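Local coordinates for protein CrRbcX-IIa (Chlamydomonas reinhardtii, PDB 5BS1) that probably acts, as an RbcX-family chaperone, in the assembly of Rubisco, working as a homodimer of helical subunits, at residues V28-V33 and L53-F58; A73-M76 and L82-R85. One frame throughout, in Å; residues are numbered along the deposited sequence.

Contact 1. Residues V28-V33 and L53-F58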
# COMPACT_ATOMS: atom_id res chain seq x y z
N VAL A 28 -8.03 -2.34 -9.20
CA VAL A 28 -8.13 -3.74 -9.61
C VAL A 28 -9.51 -4.02 -10.21
O VAL A 28 -9.61 -4.66 -11.28
CB VAL A 28 -7.84 -4.71 -8.44
CG1 VAL A 28 -8.27 -6.14 -8.79
CG2 VAL A 28 -6.36 -4.67 -8.12
N ALA A 29 -10.55 -3.58 -9.52
CA ALA A 29 -11.93 -3.76 -9.99
C ALA A 29 -12.11 -3.15 -11.38
O ALA A 29 -12.76 -3.74 -12.25
CB ALA A 29 -12.95 -3.17 -9.01
N ALA A 30 -11.62 -1.94 -11.56
CA ALA A 30 -11.73 -1.25 -12.84
C ALA A 30 -11.08 -2.05 -13.95
O ALA A 30 -11.64 -2.16 -15.07
CB ALA A 30 -11.11 0.14 -12.77
N ARG A 31 -9.88 -2.59 -13.68
CA ARG A 31 -9.21 -3.43 -14.68
C ARG A 31 -9.99 -4.67 -14.99
O ARG A 31 -10.10 -5.05 -16.15
CB ARG A 31 -7.81 -3.83 -14.22
CG ARG A 31 -6.81 -2.71 -14.22
CD ARG A 31 -5.43 -3.32 -13.99
NE ARG A 31 -4.90 -3.95 -15.21
CZ ARG A 31 -4.23 -5.11 -15.27
NH1 ARG A 31 -3.79 -5.54 -16.45
NH2 ARG A 31 -4.02 -5.85 -14.20
N VAL A 32 -10.55 -5.31 -13.97
CA VAL A 32 -11.38 -6.51 -14.14
C VAL A 32 -12.58 -6.22 -15.02
O VAL A 32 -12.85 -6.94 -15.98
CB VAL A 32 -11.86 -7.08 -12.78
CG1 VAL A 32 -13.01 -8.08 -12.93
CG2 VAL A 32 -10.70 -7.72 -12.04
N VAL A 33 -13.28 -5.14 -14.72
CA VAL A 33 -14.47 -4.78 -15.46
C VAL A 33 -14.11 -4.39 -16.89
O VAL A 33 -14.83 -4.75 -17.80
CB VAL A 33 -15.27 -3.68 -14.70
CG1 VAL A 33 -16.41 -3.11 -15.55
CG2 VAL A 33 -15.84 -4.28 -13.41
N LEU A 53 -17.10 2.66 -23.01
CA LEU A 53 -16.63 3.99 -23.40
C LEU A 53 -16.36 4.84 -22.16
O LEU A 53 -15.34 5.49 -22.07
CB LEU A 53 -17.63 4.68 -24.30
CG LEU A 53 -17.91 4.08 -25.69
CD1 LEU A 53 -19.04 4.80 -26.39
CD2 LEU A 53 -16.65 4.12 -26.55
N ASP A 54 -17.27 4.76 -21.19
CA ASP A 54 -17.15 5.58 -19.97
C ASP A 54 -15.98 5.11 -19.11
O ASP A 54 -15.24 5.92 -18.56
CB ASP A 54 -18.44 5.53 -19.16
CG ASP A 54 -19.62 6.24 -19.82
OD1 ASP A 54 -19.40 7.10 -20.70
OD2 ASP A 54 -20.79 5.94 -19.51
N LEU A 55 -15.80 3.80 -19.01
CA LEU A 55 -14.72 3.26 -18.19
C LEU A 55 -13.38 3.64 -18.77
O LEU A 55 -12.48 4.02 -18.02
CB LEU A 55 -14.84 1.76 -18.00
CG LEU A 55 -13.86 1.13 -17.00
CD1 LEU A 55 -13.86 1.83 -15.63
CD2 LEU A 55 -14.15 -0.33 -16.82
N MSE A 56 -13.28 3.60 -20.11
CA MSE A 56 -12.04 4.04 -20.76
C MSE A 56 -11.77 5.50 -20.37
O MSE A 56 -10.63 5.84 -20.06
CB MSE A 56 -12.16 3.87 -22.28
CG MSE A 56 -12.15 2.45 -22.84
SE MSE A 56 -10.40 1.58 -22.81
CE MSE A 56 -9.72 2.48 -24.44
N ASP A 57 -12.78 6.37 -20.40
CA ASP A 57 -12.62 7.79 -20.00
C ASP A 57 -12.14 7.92 -18.56
O ASP A 57 -11.18 8.64 -18.29
CB ASP A 57 -13.93 8.56 -20.10
CG ASP A 57 -14.30 8.93 -21.52
OD1 ASP A 57 -13.42 8.92 -22.38
OD2 ASP A 57 -15.49 9.23 -21.75
N PHE A 58 -12.80 7.22 -17.65
CA PHE A 58 -12.51 7.37 -16.23
C PHE A 58 -11.19 6.78 -15.82
O PHE A 58 -10.56 7.29 -14.89
CB PHE A 58 -13.65 6.83 -15.35
CG PHE A 58 -14.78 7.79 -15.21
CD1 PHE A 58 -14.64 8.94 -14.46
CD2 PHE A 58 -15.98 7.58 -15.86
CE1 PHE A 58 -15.67 9.85 -14.35
CE2 PHE A 58 -17.02 8.48 -15.75
CZ PHE A 58 -16.86 9.62 -14.99
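Ala30 and Leu55 mark the nearest approach of the two helical segments, their CA atoms 7.6 Å apart, with 28-33 belonging to helix 13-38 and 53-58 to helix 46-59. Leu55 alone reaches over from its side, whereas helix 13-38 answers with Ala30 and Val33, three residues and roughly one turn apart. With CG anti to the backbone N (chi1 -172°), the leucine is carried toward helix 13-38, and chi2 of 51° makes CD2 the extended tip. This CD2 methyl does most of the touching: it lies 3.6 Å from the backbone O of Ala30 and 3.8 Å from CG1 of Val33. The valine and leucine side chains cross at about a right angle, meeting through CG1 and CD2. The second methyl, Leu55 CD1, turns to Ala30, at 4.3 Å from its CB, a looser approach. Leu34 also packs on Leu55, and Trp71 of helix 69-78 lies against Ala30. Val33 meets Arg85 and Leu86 of helix 80-96 as well, which places it where three helices converge. Between the two segments apolar side chains carry the contact, with one methyl also lying against a helix carbonyl. All three touching residues are buried and 116 Å² is covered in all, which implies van der Waals packing and exclusion of water, without directed polar bonds.

Contact 2. Residues A73-M76 and L82-R85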
# COMPACT_ATOMS: atom_id res chain seq x y z
N ALA A 73 -17.74 8.18 -7.09
CA ALA A 73 -18.89 9.07 -7.13
C ALA A 73 -19.00 9.74 -8.49
O ALA A 73 -20.09 9.89 -9.00
CB ALA A 73 -18.75 10.12 -6.05
N ALA A 74 -17.85 10.08 -9.05
CA ALA A 74 -17.80 10.65 -10.42
C ALA A 74 -18.27 9.66 -11.46
O ALA A 74 -19.03 10.02 -12.37
CB ALA A 74 -16.40 11.14 -10.73
N VAL A 75 -17.84 8.42 -11.36
CA VAL A 75 -18.33 7.40 -12.25
C VAL A 75 -19.86 7.25 -12.13
O VAL A 75 -20.57 7.18 -13.12
CB VAL A 75 -17.66 6.02 -12.03
CG1 VAL A 75 -18.24 4.97 -12.94
CG2 VAL A 75 -16.16 6.10 -12.24
N MSE A 76 -20.36 7.20 -10.90
CA MSE A 76 -21.79 7.02 -10.67
C MSE A 76 -22.59 8.16 -11.27
O MSE A 76 -23.67 7.91 -11.78
CB MSE A 76 -22.10 6.81 -9.18
CG MSE A 76 -23.56 6.37 -8.95
SE MSE A 76 -23.73 5.87 -7.05
CE MSE A 76 -23.51 7.65 -6.26
N LEU A 82 -22.55 1.20 -14.40
CA LEU A 82 -21.10 0.91 -14.38
C LEU A 82 -20.58 1.03 -12.93
O LEU A 82 -19.81 0.18 -12.48
CB LEU A 82 -20.37 1.85 -15.30
CG LEU A 82 -18.84 1.88 -15.24
CD1 LEU A 82 -18.29 0.51 -15.60
CD2 LEU A 82 -18.29 2.98 -16.14
N ALA A 83 -20.97 2.10 -12.23
CA ALA A 83 -20.56 2.27 -10.83
C ALA A 83 -21.02 1.11 -9.96
O ALA A 83 -20.22 0.60 -9.17
CB ALA A 83 -21.06 3.58 -10.26
N LEU A 84 -22.26 0.64 -10.13
CA LEU A 84 -22.73 -0.52 -9.37
C LEU A 84 -21.85 -1.73 -9.60
O LEU A 84 -21.52 -2.46 -8.67
CB LEU A 84 -24.17 -0.87 -9.67
CG LEU A 84 -25.26 0.10 -9.24
CD1 LEU A 84 -26.61 -0.49 -9.60
CD2 LEU A 84 -25.21 0.45 -7.77
N ARG A 85 -21.47 -1.97 -10.86
CA ARG A 85 -20.63 -3.10 -11.16
C ARG A 85 -19.22 -2.97 -10.55
O ARG A 85 -18.71 -3.94 -10.00
CB ARG A 85 -20.52 -3.28 -12.68
CG ARG A 85 -19.63 -4.44 -13.10
CD ARG A 85 -20.15 -5.78 -12.63
NE ARG A 85 -19.28 -6.86 -13.08
CZ ARG A 85 -19.10 -8.01 -12.45
NH1 ARG A 85 -19.77 -8.27 -11.33
NH2 ARG A 85 -18.24 -8.90 -12.91
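Met76 and Ala83, whose CA atoms lie 4.9 Å apart, bring helix 69-78 and helix 80-96 together almost backbone to backbone. Ala83 makes the tightest packing here: its CB methyl sits 3.5 Å from CA of Met76 and 3.6 Å from CB of Met76, a selenomethionine in this crystal. Because the alanine ends at CB, nothing longer separates the two main chains. Met76 meets it with the base of its side chain, while the selenium end leads away; the chain stays extended through CB and CG, then bends at its last torsion (chi3 68°). A second apolar cluster is formed by the branched side chains of Val75 and Leu82, beside Ala83. Val75 turns its CG1 branch, anti to the backbone N (chi1 178°), to the CD2 methyl of Leu82 at 3.8 Å, and the two side chains cross at about a right angle. The same CG1 lies 4.1 Å from CB of Ala83, and one methyl thus touches two consecutive residues of the partner helix. Polar bonding belongs to the surroundings: Asn79 OD1 accepts from the backbone N of Leu82. On the dimer side, Ala121 of the second subunit packs on Met76. Two consecutive helices joined by a very short connection, packed closely at an alanine and flanked by branched aliphatic side chains, form a tight helical hairpin, here within the all-helical RbcX fold.

All three touching residues of contact 1 are buried, whereas Met76 of contact 2 is partly exposed and that contact sits nearer the surface, its centre about 16 Å from the chain's centre against 13 Å. They share no helix: contact 1 joins helices 13-38 and 46-59, contact 2 helices 69-78 and 80-96. Phe58 rests on Val75, Leu82 CD2 approaches the backbone of Leu55 and Val33 CG2 meets Arg85 CG, and the two helix pairs pack together largely through apolar groups and the aliphatic part of Arg85. Contact 1 spans its wider separation with one leucine; contact 2 brings the backbones closer at an alanine, and three residues of its segments lie against the second subunit, against one (Val28) in contact 1.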